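PDB 3QUF: extracellular solute-binding protein, family 1 from Bifidobacterium longum subsp. infantis ATCC 15697, which probably captures a solute, perhaps a sugar, outside the cell and hands it to an ABC transporter. Local coordinates for residues Ser135-Ala140 and Gly265-Pro270; Tyr323-Glu328 and Ser343-Ala348; Ala177-Phe182 and Val243-Asp248; Asp206-Ile211 and Tyr368-Pro373. All blocks are in the same frame, centred on the assembly; numbering follows the deposited sequence.

Contact 1 (Ser135-Ala140 and Gly265-Pro270); sequences SAWVGA and GPWDLP
Gly-139 and Gly-265 bring their CA atoms to within 4.3 Å where the chain leaves strand 259-264, the antiparallel neighbour of strand 135-144 in the large mixed sheet of this solute-binding protein. The passage illustrates how a turn at a strand end can be packed against the next strand without any hydrogen bond between them. Gly-265, the 3-10 turn of Pro-266 to Asp-268 and the start of helix 269-274 follow directly on the strand, and the turn is folded on itself by the bond from Asp-268 N to Gly-265 O. Trp-267 has CG lodged between its backbone N and carbonyl carbon (chi1 54°), which swings the indole back over Gly-265, with the glycine CA 3.5 Å above one face. A side chain at Gly-265 would run into both the indole CH2 and the carbonyl oxygen of Val-138. On the facing strand, Val-138 meets Pro-266 at about a right angle, CG2 lying 4.0 Å from CG of the proline, while Phe-362 of helix 355-362 packs on the same valine. Trp-137 offers CE3 to the edge of the Trp-267 ring, near its plane and 4.3 Å from CH2. The buried Val-138 O has no hydrogen-bonding partner in the model; across the contact it rests 3.3 Å from Pro-266 CD and 3.2 Å from Trp-267 CZ3.

Contact 2 (Tyr323-Glu328 and Ser343-Ala348); sequences YLNSEE and SSKYNA. With SO4 (sulfate ion), chain C.
Asn-325 is held through two different oxygens. Ser-343 OG donates to its side-chain OD1 over 2.7 Å, in the carbonyl plane and on a lone pair, while Lys-345 NZ reaches its backbone O at 2.9 Å, almost in line with the C=O (164°). The lysine gets there as a fully extended chain, its CD passing 3.6 Å from O1 of a sulfate probably left by the crystallisation liquor. Glu-327 N donates to the same O1, and Glu-327 CG leans on Lys-345 O. One shell out, Ser-343 OG also accepts from Lys-345 N in a nearly straight bond (168°), forming an ST turn that fixes the hydroxyl. Asn-325 ND2 donates to Phe-111 O and Asp-113 O, which sets the amide's rotation. Ser-326, N-cap of helix 327-337, bonds through OG to Gly-329 N. A helix start beside a lysine is likely to favour negative charge, consistent with the anion found here.

Contact 3 (Ala177-Phe182 and Val243-Asp248); sequences AFLEDF and VGLSAD
Leu-179 and Leu-245 meet through their CD1 methyls, 3.6 Å apart. Both side chains have the same shape, CG opposite the carbonyl carbon and CD1 extended away from CA, and this extension carries the two methyls into each other; Val-250 of helix 247-255 packs on both. Asp-181 has CG trans to its backbone N (chi1 176°), which lays the carboxylate beside the residues that open that helix. There OD1 is 3.1 Å from Leu-245 O, a close pair of acceptors and not a bond, whereas OD2 is gripped by Thr-184 OG1 and receives a weak bond from a water that also accepts from Ala-247 N. With an alanine in place of Asp-181, Thr-184 OG1 is likely to lose its carboxylate partner and the water on Ala-247 N its tie to segment 177-182. Phe-182 turns its ring edge to Val-243, CD2 lying 4.3 Å from CA, while Glu-180 O sits 3.8 Å above the centre of one face. A second water joins Phe-182 N to Leu-245 O, 2.8 Å from each. Ser-246 then caps the helix with its side chain, and its own N donates to Gln-249 OE1, a reciprocal pattern consistent with a capping box at the helix N-terminus.

Contact 4 (Asp206-Ile211 and Tyr368-Pro373); sequences DLDADI and YWVNWP
Tyr-368, at the end of strand 367-368, reaches into the type I beta turn from Asp-206 to Ala-209 that leads into helix 209-212, a case of one aromatic residue tying a sheet edge to a helical region. Its CG stands trans to the backbone N (chi1 -177°), which sends the ring out alongside Leu-207. The leucine covers one ring face: CB lies 3.8 Å from the centroid, 14° off the normal, in a CH-pi contact, and CD1 comes 3.5 Å from Tyr-368 CG. At the far end, Tyr-368 OH donates to Asp-208 OD2 over 2.6 Å, meeting it on the anti side and somewhat out of the carboxylate plane, and accepts a bond from Asp-208 N at 3.2 Å, bent to 137° at the hydrogen. A water donates to the same hydroxyl, can donate to Asp-206 OD1, and accepts from Asn-371 N, joining the two segments again. Val-370 CG2 packs 3.6 Å from Asp-208 OD2. A phenylalanine in place of Tyr-368 would keep the leucine's ring face but is likely to leave Asp-208 OD2 and the water without their hydroxyl. Tyr-198 OH and Trp-222 NE1 bond to Asp-208 OD1, and Trp-212 NE1 to Asp-206 OD1. With three donors from neutral side chains around it, the buried carboxylate of Asp-208 is likely to be stabilised as an anion.

Contact 1 lies nearest the middle of the chain, its centre about 19 Å from that of contact 2, 17 Å from that of contact 3 and 21 Å from that of contact 4. Contacts 2 and 3 stand on opposite sides of the chain's centre, their centres about 36 Å apart. Strands 135-144, 176-178 and 367-368 place contacts 1, 3 and 4 on one mixed sheet, and Trp-137 meets Trp-369 edge-to-face, with Trp-137 CH2 3.7 Å from Trp-369 CE3. Contact 3 falls between the segments of contact 1; the segments of contact 4 alternate with those of both, and 323-328 and 343-348 fall between 206-211 and 368-373. Distant parts of the sequence thus meet, probably within the family's two-lobed fold.

Contact 1 (Ser135-Ala140 and Gly265-Pro270)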
loop_
_atom_site.group_PDB
_atom_site.type_symbol
_atom_site.label_atom_id
_atom_site.label_comp_id
_atom_site.label_asym_id
_atom_site.label_seq_id
_atom_site.Cartn_x
_atom_site.Cartn_y
_atom_site.Cartn_z
ATOM N N SER A 135 10.529 -2.255 2.309
ATOM C CA SER A 135 9.987 -2.668 1.027
ATOM C C SER A 135 8.552 -2.223 0.913
ATOM O O SER A 135 7.913 -1.885 1.917
ATOM C CB SER A 135 10.096 -4.170 0.855
ATOM O OG SER A 135 9.365 -4.801 1.849
ATOM N N ALA A 136 8.046 -2.220 -0.320
ATOM C CA ALA A 136 6.743 -1.647 -0.614
ATOM C C ALA A 136 6.139 -2.362 -1.797
ATOM O O ALA A 136 6.820 -2.970 -2.617
ATOM C CB ALA A 136 6.865 -0.152 -0.929
ATOM N N TRP A 137 4.833 -2.258 -1.877
ATOM C CA TRP A 137 4.087 -2.646 -3.051
ATOM C C TRP A 137 3.535 -1.401 -3.731
ATOM O O TRP A 137 3.394 -0.349 -3.089
ATOM C CB TRP A 137 2.931 -3.542 -2.625
ATOM C CG TRP A 137 1.903 -2.852 -1.763
ATOM C CD1 TRP A 137 1.891 -2.734 -0.392
ATOM C CD2 TRP A 137 0.728 -2.160 -2.217
ATOM N NE1 TRP A 137 0.826 -1.983 0.025
ATOM C CE2 TRP A 137 0.068 -1.652 -1.069
ATOM C CE3 TRP A 137 0.164 -1.941 -3.470
ATOM C CZ2 TRP A 137 -1.091 -0.904 -1.158
ATOM C CZ3 TRP A 137 -1.014 -1.194 -3.556
ATOM C CH2 TRP A 137 -1.619 -0.685 -2.408
ATOM N N VAL A 138 3.173 -1.558 -5.000
ATOM C CA VAL A 138 2.548 -0.488 -5.764
ATOM C C VAL A 138 1.414 -0.996 -6.630
ATOM O O VAL A 138 1.313 -2.194 -6.945
ATOM C CB VAL A 138 3.562 0.244 -6.628
ATOM C CG1 VAL A 138 4.615 0.933 -5.760
ATOM C CG2 VAL A 138 4.167 -0.697 -7.667
ATOM N N GLY A 139 0.521 -0.086 -6.985
ATOM C CA GLY A 139 -0.562 -0.371 -7.906
ATOM C C GLY A 139 -0.815 0.856 -8.777
ATOM O O GLY A 139 -0.548 1.998 -8.369
ATOM N N ALA A 140 -1.388 0.629 -9.952
ATOM C CA ALA A 140 -1.573 1.717 -10.924
ATOM C C ALA A 140 -2.589 1.305 -11.984
ATOM O O ALA A 140 -3.221 0.253 -11.849
ATOM C CB ALA A 140 -0.198 2.080 -11.562
ATOM N N GLY A 265 -1.346 -4.283 -10.553
ATOM C CA GLY A 265 -0.015 -4.084 -10.025
ATOM C C GLY A 265 0.908 -5.154 -10.572
ATOM O O GLY A 265 0.535 -5.934 -11.429
ATOM N N PRO A 266 2.154 -5.170 -10.089
ATOM C CA PRO A 266 3.191 -5.997 -10.701
ATOM C C PRO A 266 2.847 -7.489 -10.712
ATOM O O PRO A 266 3.321 -8.257 -11.591
ATOM C CB PRO A 266 4.395 -5.714 -9.808
ATOM C CG PRO A 266 4.194 -4.312 -9.365
ATOM C CD PRO A 266 2.707 -4.184 -9.154
ATOM N N TRP A 267 2.065 -7.891 -9.717
ATOM C CA TRP A 267 1.564 -9.285 -9.602
ATOM C C TRP A 267 0.838 -9.797 -10.857
ATOM O O TRP A 267 0.857 -11.019 -11.157
ATOM C CB TRP A 267 0.682 -9.421 -8.330
ATOM C CG TRP A 267 -0.474 -8.414 -8.233
ATOM C CD1 TRP A 267 -1.736 -8.567 -8.719
ATOM C CD2 TRP A 267 -0.443 -7.130 -7.601
ATOM N NE1 TRP A 267 -2.497 -7.448 -8.447
ATOM C CE2 TRP A 267 -1.720 -6.551 -7.765
ATOM C CE3 TRP A 267 0.548 -6.404 -6.928
ATOM C CZ2 TRP A 267 -2.028 -5.290 -7.273
ATOM C CZ3 TRP A 267 0.237 -5.152 -6.435
ATOM C CH2 TRP A 267 -1.045 -4.610 -6.620
ATOM N N ASP A 268 0.193 -8.915 -11.616
ATOM C CA ASP A 268 -0.500 -9.298 -12.852
ATOM C C ASP A 268 0.344 -9.235 -14.126
ATOM O O ASP A 268 -0.149 -9.515 -15.200
ATOM C CB ASP A 268 -1.734 -8.428 -13.062
ATOM C CG ASP A 268 -2.908 -8.855 -12.194
ATOM O OD1 ASP A 268 -2.907 -10.006 -11.705
ATOM O OD2 ASP A 268 -3.857 -8.050 -12.046
ATOM N N LEU A 269 1.608 -8.844 -14.027
ATOM C CA LEU A 269 2.393 -8.641 -15.251
ATOM C C LEU A 269 2.566 -9.916 -16.055
ATOM O O LEU A 269 2.504 -9.873 -17.271
ATOM C CB LEU A 269 3.769 -8.090 -14.939
ATOM C CG LEU A 269 3.793 -6.581 -14.874
ATOM C CD1 LEU A 269 5.119 -6.175 -14.235
ATOM C CD2 LEU A 269 3.632 -6.013 -16.297
ATOM N N PRO A 270 2.795 -11.040 -15.384
ATOM C CA PRO A 270 2.996 -12.276 -16.150
ATOM C C PRO A 270 1.790 -12.657 -16.999
ATOM O O PRO A 270 1.931 -13.011 -18.173
ATOM C CB PRO A 270 3.231 -13.313 -15.061
ATOM C CG PRO A 270 3.858 -12.580 -13.986
ATOM C CD PRO A 270 3.175 -11.226 -13.973
#

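Contact 2 (Tyr323-Glu328 and Ser343-Ala348)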
loop_
_atom_site.group_PDB
_atom_site.type_symbol
_atom_site.label_atom_id
_atom_site.label_comp_id
_atom_site.label_asym_id
_atom_site.label_seq_id
_atom_site.Cartn_x
_atom_site.Cartn_y
_atom_site.Cartn_z
ATOM N N TYR A 323 21.183 -5.438 8.690
ATOM C CA TYR A 323 21.339 -6.369 7.582
ATOM C C TYR A 323 20.181 -6.309 6.616
ATOM O O TYR A 323 20.355 -6.369 5.381
ATOM C CB TYR A 323 21.513 -7.803 8.121
ATOM C CG TYR A 323 21.700 -8.811 7.008
ATOM C CD1 TYR A 323 22.922 -8.960 6.388
ATOM C CD2 TYR A 323 20.651 -9.563 6.558
ATOM C CE1 TYR A 323 23.090 -9.878 5.367
ATOM C CE2 TYR A 323 20.804 -10.485 5.511
ATOM C CZ TYR A 323 22.026 -10.613 4.932
ATOM O OH TYR A 323 22.237 -11.511 3.909
ATOM N N LEU A 324 18.974 -6.228 7.148
ATOM C CA LEU A 324 17.761 -6.071 6.325
ATOM C C LEU A 324 17.904 -4.848 5.427
ATOM O O LEU A 324 17.655 -4.925 4.215
ATOM C CB LEU A 324 16.497 -5.929 7.180
ATOM C CG LEU A 324 15.782 -7.191 7.669
ATOM C CD1 LEU A 324 14.823 -6.866 8.838
ATOM C CD2 LEU A 324 15.030 -7.834 6.549
ATOM N N ASN A 325 18.335 -3.747 6.016
ATOM C CA ASN A 325 18.661 -2.514 5.264
ATOM C C ASN A 325 20.108 -2.461 4.817
ATOM O O ASN A 325 20.861 -1.553 5.181
ATOM C CB ASN A 325 18.284 -1.261 6.052
ATOM C CG ASN A 325 18.381 -0.001 5.215
ATOM O OD1 ASN A 325 18.400 -0.068 3.982
ATOM N ND2 ASN A 325 18.583 1.121 5.863
ATOM N N SER A 326 20.486 -3.465 4.029
ATOM C CA SER A 326 21.786 -3.561 3.364
ATOM C C SER A 326 21.527 -4.072 1.938
ATOM O O SER A 326 20.493 -4.634 1.639
ATOM C CB SER A 326 22.736 -4.529 4.091
ATOM O OG SER A 326 22.384 -5.910 3.931
ATOM N N GLU A 327 22.495 -3.899 1.056
ATOM C CA GLU A 327 22.313 -4.275 -0.334
ATOM C C GLU A 327 21.973 -5.777 -0.458
ATOM O O GLU A 327 21.025 -6.143 -1.125
ATOM C CB GLU A 327 23.560 -3.900 -1.135
ATOM C CG GLU A 327 23.364 -3.981 -2.630
ATOM C CD GLU A 327 24.625 -3.607 -3.398
ATOM O OE1 GLU A 327 25.696 -3.343 -2.781
ATOM O OE2 GLU A 327 24.547 -3.570 -4.627
ATOM N N GLU A 328 22.682 -6.611 0.276
ATOM C CA GLU A 328 22.471 -8.045 0.230
ATOM C C GLU A 328 21.110 -8.407 0.790
ATOM O O GLU A 328 20.368 -9.193 0.197
ATOM C CB GLU A 328 23.571 -8.752 1.026
ATOM C CG GLU A 328 23.488 -10.232 0.971
ATOM C CD GLU A 328 24.686 -10.890 1.658
ATOM O OE1 GLU A 328 25.807 -10.700 1.140
ATOM O OE2 GLU A 328 24.487 -11.569 2.699
ATOM N N SER A 343 14.802 1.568 0.189
ATOM C CA SER A 343 16.116 2.044 0.589
ATOM C C SER A 343 16.994 2.297 -0.616
ATOM O O SER A 343 17.042 1.506 -1.560
ATOM C CB SER A 343 16.797 1.028 1.489
ATOM O OG SER A 343 18.139 1.417 1.773
ATOM N N SER A 344 17.724 3.396 -0.573
ATOM C CA SER A 344 18.671 3.723 -1.649
ATOM C C SER A 344 19.878 2.792 -1.702
ATOM O O SER A 344 20.662 2.854 -2.641
ATOM C CB SER A 344 19.141 5.169 -1.506
ATOM O OG SER A 344 19.850 5.334 -0.301
ATOM N N LYS A 345 19.997 1.876 -0.740
ATOM C CA LYS A 345 21.088 0.914 -0.776
ATOM C C LYS A 345 20.871 -0.179 -1.802
ATOM O O LYS A 345 21.828 -0.853 -2.183
ATOM C CB LYS A 345 21.288 0.294 0.585
ATOM C CG LYS A 345 21.617 1.311 1.670
ATOM C CD LYS A 345 21.892 0.605 2.940
ATOM C CE LYS A 345 22.024 1.563 4.092
ATOM N NZ LYS A 345 22.468 0.823 5.307
ATOM N N TYR A 346 19.642 -0.331 -2.298
ATOM C CA TYR A 346 19.394 -1.281 -3.363
ATOM C C TYR A 346 18.183 -0.895 -4.141
ATOM O O TYR A 346 17.164 -0.602 -3.574
ATOM C CB TYR A 346 19.159 -2.685 -2.788
ATOM C CG TYR A 346 18.737 -3.684 -3.837
ATOM C CD1 TYR A 346 19.655 -4.252 -4.693
ATOM C CD2 TYR A 346 17.418 -4.030 -3.982
ATOM C CE1 TYR A 346 19.265 -5.135 -5.685
ATOM C CE2 TYR A 346 17.013 -4.936 -4.962
ATOM C CZ TYR A 346 17.950 -5.489 -5.800
ATOM O OH TYR A 346 17.546 -6.370 -6.797
ATOM N N ASN A 347 18.249 -0.949 -5.466
ATOM C CA ASN A 347 17.015 -0.925 -6.237
ATOM C C ASN A 347 17.109 -1.797 -7.451
ATOM O O ASN A 347 18.117 -1.835 -8.139
ATOM C CB ASN A 347 16.560 0.492 -6.590
ATOM C CG ASN A 347 17.709 1.421 -6.883
ATOM O OD1 ASN A 347 18.766 0.994 -7.313
ATOM N ND2 ASN A 347 17.506 2.707 -6.623
ATOM N N ALA A 348 16.065 -2.575 -7.678
ATOM C CA ALA A 348 16.046 -3.439 -8.878
ATOM C C ALA A 348 15.655 -2.606 -10.085
ATOM O O ALA A 348 14.982 -1.596 -9.972
ATOM C CB ALA A 348 15.068 -4.581 -8.684
HETATM S S SO4 C . 25.290 -2.012 2.202
HETATM O O1 SO4 C . 24.057 -1.896 1.451
HETATM O O2 SO4 C . 25.064 -1.891 3.662
HETATM O O3 SO4 C . 25.948 -3.289 1.910
HETATM O O4 SO4 C . 26.140 -0.893 1.791
HETATM O O HOH W 1 23.089 -1.104 -4.800
#

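Contact 3 (Ala177-Phe182 and Val243-Asp248)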
loop_
_atom_site.group_PDB
_atom_site.type_symbol
_atom_site.label_atom_id
_atom_site.label_comp_id
_atom_site.label_asym_id
_atom_site.label_seq_id
_atom_site.Cartn_x
_atom_site.Cartn_y
_atom_site.Cartn_z
ATOM N N ALA A 177 -15.047 1.078 -20.663
ATOM C CA ALA A 177 -13.900 1.929 -20.369
ATOM C C ALA A 177 -13.124 1.415 -19.172
ATOM O O ALA A 177 -11.895 1.334 -19.215
ATOM C CB ALA A 177 -14.349 3.385 -20.135
ATOM N N PHE A 178 -13.838 1.088 -18.099
ATOM C CA PHE A 178 -13.214 0.828 -16.811
ATOM C C PHE A 178 -14.098 -0.063 -15.953
ATOM O O PHE A 178 -15.335 0.090 -15.910
ATOM C CB PHE A 178 -12.972 2.169 -16.107
ATOM C CG PHE A 178 -12.382 2.039 -14.739
ATOM C CD1 PHE A 178 -11.198 1.333 -14.552
ATOM C CD2 PHE A 178 -12.983 2.632 -13.632
ATOM C CE1 PHE A 178 -10.638 1.216 -13.279
ATOM C CE2 PHE A 178 -12.435 2.529 -12.371
ATOM C CZ PHE A 178 -11.254 1.816 -12.189
ATOM N N LEU A 179 -13.457 -1.026 -15.301
ATOM C CA LEU A 179 -14.093 -1.812 -14.287
ATOM C C LEU A 179 -13.151 -1.873 -13.110
ATOM O O LEU A 179 -11.914 -1.812 -13.279
ATOM C CB LEU A 179 -14.362 -3.229 -14.775
ATOM C CG LEU A 179 -15.351 -3.437 -15.885
ATOM C CD1 LEU A 179 -15.338 -4.936 -16.192
ATOM C CD2 LEU A 179 -16.754 -2.952 -15.497
ATOM N N GLU A 180 -13.720 -2.013 -11.923
ATOM C CA GLU A 180 -12.913 -2.114 -10.717
ATOM C C GLU A 180 -13.509 -3.045 -9.682
ATOM O O GLU A 180 -14.713 -3.189 -9.605
ATOM C CB GLU A 180 -12.746 -0.742 -10.132
ATOM C CG GLU A 180 -11.686 -0.646 -9.064
ATOM C CD GLU A 180 -11.276 0.806 -8.781
ATOM O OE1 GLU A 180 -12.104 1.719 -8.978
ATOM O OE2 GLU A 180 -10.143 0.998 -8.360
ATOM N N ASP A 181 -12.637 -3.709 -8.953
ATOM C CA ASP A 181 -13.029 -4.553 -7.829
ATOM C C ASP A 181 -13.347 -3.640 -6.615
ATOM O O ASP A 181 -12.446 -3.076 -6.058
ATOM C CB ASP A 181 -11.881 -5.509 -7.507
ATOM C CG ASP A 181 -12.144 -6.384 -6.290
ATOM O OD1 ASP A 181 -13.332 -6.738 -6.021
ATOM O OD2 ASP A 181 -11.147 -6.724 -5.603
ATOM N N PHE A 182 -14.634 -3.452 -6.308
ATOM C CA PHE A 182 -15.091 -2.690 -5.118
ATOM C C PHE A 182 -15.399 -3.573 -3.872
ATOM O O PHE A 182 -15.892 -3.052 -2.869
ATOM C CB PHE A 182 -16.368 -1.912 -5.438
ATOM C CG PHE A 182 -16.262 -1.037 -6.628
ATOM C CD1 PHE A 182 -15.166 -0.199 -6.784
ATOM C CD2 PHE A 182 -17.259 -1.012 -7.572
ATOM C CE1 PHE A 182 -15.062 0.633 -7.894
ATOM C CE2 PHE A 182 -17.167 -0.188 -8.689
ATOM C CZ PHE A 182 -16.071 0.633 -8.849
ATOM N N VAL A 243 -20.179 -3.318 -9.850
ATOM C CA VAL A 243 -20.402 -3.734 -8.460
ATOM C C VAL A 243 -20.564 -5.228 -8.405
ATOM O O VAL A 243 -21.352 -5.793 -9.178
ATOM C CB VAL A 243 -21.651 -3.116 -7.794
ATOM C CG1 VAL A 243 -21.837 -3.721 -6.376
ATOM C CG2 VAL A 243 -21.520 -1.622 -7.732
ATOM N N GLY A 244 -19.834 -5.861 -7.500
ATOM C CA GLY A 244 -19.911 -7.300 -7.299
ATOM C C GLY A 244 -18.837 -8.057 -8.076
ATOM O O GLY A 244 -18.611 -9.239 -7.826
ATOM N N LEU A 245 -18.182 -7.404 -9.027
ATOM C CA LEU A 245 -17.091 -8.095 -9.761
ATOM C C LEU A 245 -15.883 -8.338 -8.879
ATOM O O LEU A 245 -15.477 -7.481 -8.100
ATOM C CB LEU A 245 -16.664 -7.329 -11.007
ATOM C CG LEU A 245 -17.620 -7.104 -12.159
ATOM C CD1 LEU A 245 -16.844 -6.458 -13.313
ATOM C CD2 LEU A 245 -18.278 -8.400 -12.619
ATOM N N SER A 246 -15.271 -9.500 -9.022
ATOM C CA SER A 246 -14.005 -9.796 -8.360
ATOM C C SER A 246 -12.846 -9.270 -9.198
ATOM O O SER A 246 -13.033 -8.940 -10.356
ATOM C CB SER A 246 -13.821 -11.291 -8.214
ATOM O OG SER A 246 -13.767 -11.909 -9.489
ATOM N N ALA A 247 -11.664 -9.216 -8.577
ATOM C CA ALA A 247 -10.419 -8.821 -9.236
ATOM C C ALA A 247 -10.171 -9.714 -10.436
ATOM O O ALA A 247 -9.784 -9.239 -11.493
ATOM C CB ALA A 247 -9.241 -8.925 -8.272
ATOM N N ASP A 248 -10.367 -11.018 -10.267
ATOM C CA ASP A 248 -10.174 -11.963 -11.383
ATOM C C ASP A 248 -11.141 -11.726 -12.559
ATOM O O ASP A 248 -10.751 -11.804 -13.739
ATOM C CB ASP A 248 -10.216 -13.423 -10.890
ATOM C CG ASP A 248 -8.991 -13.807 -10.054
ATOM O OD1 ASP A 248 -7.928 -13.142 -10.164
ATOM O OD2 ASP A 248 -9.072 -14.784 -9.260
HETATM O O HOH W 2 -12.033 -9.601 -5.472
HETATM O O HOH W 3 -16.508 -4.912 -7.751
#

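Contact 4 (Asp206-Ile211 and Tyr368-Pro373)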
loop_
_atom_site.group_PDB
_atom_site.type_symbol
_atom_site.label_atom_id
_atom_site.label_comp_id
_atom_site.label_asym_id
_atom_site.label_seq_id
_atom_site.Cartn_x
_atom_site.Cartn_y
_atom_site.Cartn_z
ATOM N N ASP A 206 1.815 10.153 5.278
ATOM C CA ASP A 206 0.503 9.744 5.728
ATOM C C ASP A 206 -0.508 10.854 5.401
ATOM O O ASP A 206 -0.747 11.775 6.208
ATOM C CB ASP A 206 0.565 9.433 7.220
ATOM C CG ASP A 206 -0.707 8.750 7.743
ATOM O OD1 ASP A 206 -1.618 8.436 6.941
ATOM O OD2 ASP A 206 -0.782 8.553 8.975
ATOM N N LEU A 207 -1.057 10.800 4.185
ATOM C CA LEU A 207 -1.797 11.900 3.605
ATOM C C LEU A 207 -3.061 12.264 4.364
ATOM O O LEU A 207 -3.420 13.425 4.412
ATOM C CB LEU A 207 -2.099 11.659 2.116
ATOM C CG LEU A 207 -0.903 11.459 1.195
ATOM C CD1 LEU A 207 -1.461 11.190 -0.274
ATOM C CD2 LEU A 207 0.060 12.693 1.214
ATOM N N ASP A 208 -3.693 11.274 4.993
ATOM C CA ASP A 208 -4.912 11.467 5.751
ATOM C C ASP A 208 -4.672 11.917 7.215
ATOM O O ASP A 208 -5.602 11.954 8.020
ATOM C CB ASP A 208 -5.766 10.181 5.734
ATOM C CG ASP A 208 -6.582 10.037 4.490
ATOM O OD1 ASP A 208 -7.563 10.786 4.327
ATOM O OD2 ASP A 208 -6.277 9.135 3.683
ATOM N N ALA A 209 -3.449 12.321 7.550
ATOM C CA ALA A 209 -3.144 12.635 8.957
ATOM C C ALA A 209 -3.997 13.710 9.625
ATOM O O ALA A 209 -4.143 13.646 10.866
ATOM C CB ALA A 209 -1.622 12.914 9.154
ATOM N N ASP A 210 -4.518 14.683 8.891
ATOM C CA ASP A 210 -5.441 15.706 9.475
ATOM C C ASP A 210 -6.681 15.008 10.047
ATOM O O ASP A 210 -7.164 15.383 11.129
ATOM C CB ASP A 210 -5.899 16.775 8.468
ATOM C CG ASP A 210 -4.798 17.790 8.113
ATOM O OD1 ASP A 210 -3.791 17.836 8.842
ATOM O OD2 ASP A 210 -4.961 18.548 7.125
ATOM N N ILE A 211 -7.192 14.001 9.339
ATOM C CA ILE A 211 -8.304 13.212 9.878
ATOM C C ILE A 211 -7.864 12.417 11.102
ATOM O O ILE A 211 -8.540 12.444 12.147
ATOM C CB ILE A 211 -8.977 12.341 8.811
ATOM C CG1 ILE A 211 -9.634 13.242 7.768
ATOM C CG2 ILE A 211 -10.038 11.394 9.436
ATOM C CD1 ILE A 211 -10.107 12.506 6.504
ATOM N N TYR A 368 0.482 6.048 -2.218
ATOM C CA TYR A 368 -0.318 6.142 -1.015
ATOM C C TYR A 368 -1.353 5.025 -0.978
ATOM O O TYR A 368 -1.770 4.543 -2.012
ATOM C CB TYR A 368 -1.021 7.513 -0.931
ATOM C CG TYR A 368 -1.806 7.718 0.331
ATOM C CD1 TYR A 368 -1.165 7.730 1.558
ATOM C CD2 TYR A 368 -3.215 7.826 0.321
ATOM C CE1 TYR A 368 -1.849 7.906 2.744
ATOM C CE2 TYR A 368 -3.898 8.062 1.464
ATOM C CZ TYR A 368 -3.211 8.066 2.704
ATOM O OH TYR A 368 -3.862 8.238 3.889
ATOM N N TRP A 369 -1.749 4.667 0.233
ATOM C CA TRP A 369 -2.877 3.803 0.502
ATOM C C TRP A 369 -3.481 4.267 1.835
ATOM O O TRP A 369 -2.760 4.761 2.698
ATOM C CB TRP A 369 -2.419 2.330 0.579
ATOM C CG TRP A 369 -3.583 1.380 0.512
ATOM C CD1 TRP A 369 -4.060 0.579 1.520
ATOM C CD2 TRP A 369 -4.409 1.127 -0.629
ATOM N NE1 TRP A 369 -5.145 -0.146 1.074
ATOM C CE2 TRP A 369 -5.384 0.188 -0.240
ATOM C CE3 TRP A 369 -4.442 1.637 -1.937
ATOM C CZ2 TRP A 369 -6.358 -0.270 -1.116
ATOM C CZ3 TRP A 369 -5.399 1.184 -2.788
ATOM C CH2 TRP A 369 -6.356 0.238 -2.374
ATOM N N VAL A 370 -4.796 4.141 1.994
ATOM C CA VAL A 370 -5.435 4.519 3.263
ATOM C C VAL A 370 -5.193 3.404 4.301
ATOM O O VAL A 370 -5.840 2.343 4.255
ATOM C CB VAL A 370 -6.920 4.805 3.123
ATOM C CG1 VAL A 370 -7.512 5.240 4.485
ATOM C CG2 VAL A 370 -7.180 5.997 2.104
ATOM N N ASN A 371 -4.277 3.653 5.216
ATOM C CA ASN A 371 -3.880 2.676 6.243
ATOM C C ASN A 371 -4.437 3.173 7.575
ATOM O O ASN A 371 -3.777 3.898 8.346
ATOM C CB ASN A 371 -2.348 2.482 6.250
ATOM C CG ASN A 371 -1.849 1.703 5.056
ATOM O OD1 ASN A 371 -0.958 2.154 4.297
ATOM N ND2 ASN A 371 -2.400 0.553 4.877
ATOM N N TRP A 372 -5.691 2.840 7.854
ATOM C CA TRP A 372 -6.401 3.409 8.982
ATOM C C TRP A 372 -5.654 3.111 10.297
ATOM O O TRP A 372 -5.255 1.975 10.509
ATOM C CB TRP A 372 -7.770 2.796 9.144
ATOM C CG TRP A 372 -8.514 2.522 7.856
ATOM C CD1 TRP A 372 -8.463 1.389 7.124
ATOM C CD2 TRP A 372 -9.429 3.392 7.184
ATOM N NE1 TRP A 372 -9.282 1.488 6.031
ATOM C CE2 TRP A 372 -9.897 2.708 6.051
ATOM C CE3 TRP A 372 -9.939 4.659 7.456
ATOM C CZ2 TRP A 372 -10.843 3.250 5.192
ATOM C CZ3 TRP A 372 -10.866 5.196 6.583
ATOM C CH2 TRP A 372 -11.282 4.508 5.472
ATOM N N PRO A 373 -5.479 4.110 11.163
ATOM C CA PRO A 373 -4.779 3.816 12.424
ATOM C C PRO A 373 -5.598 3.195 13.523
ATOM O O PRO A 373 -5.060 2.853 14.586
ATOM C CB PRO A 373 -4.241 5.188 12.857
ATOM C CG PRO A 373 -5.171 6.150 12.256
ATOM C CD PRO A 373 -5.505 5.556 10.909
HETATM O O HOH W 4 -2.887 6.299 5.670
#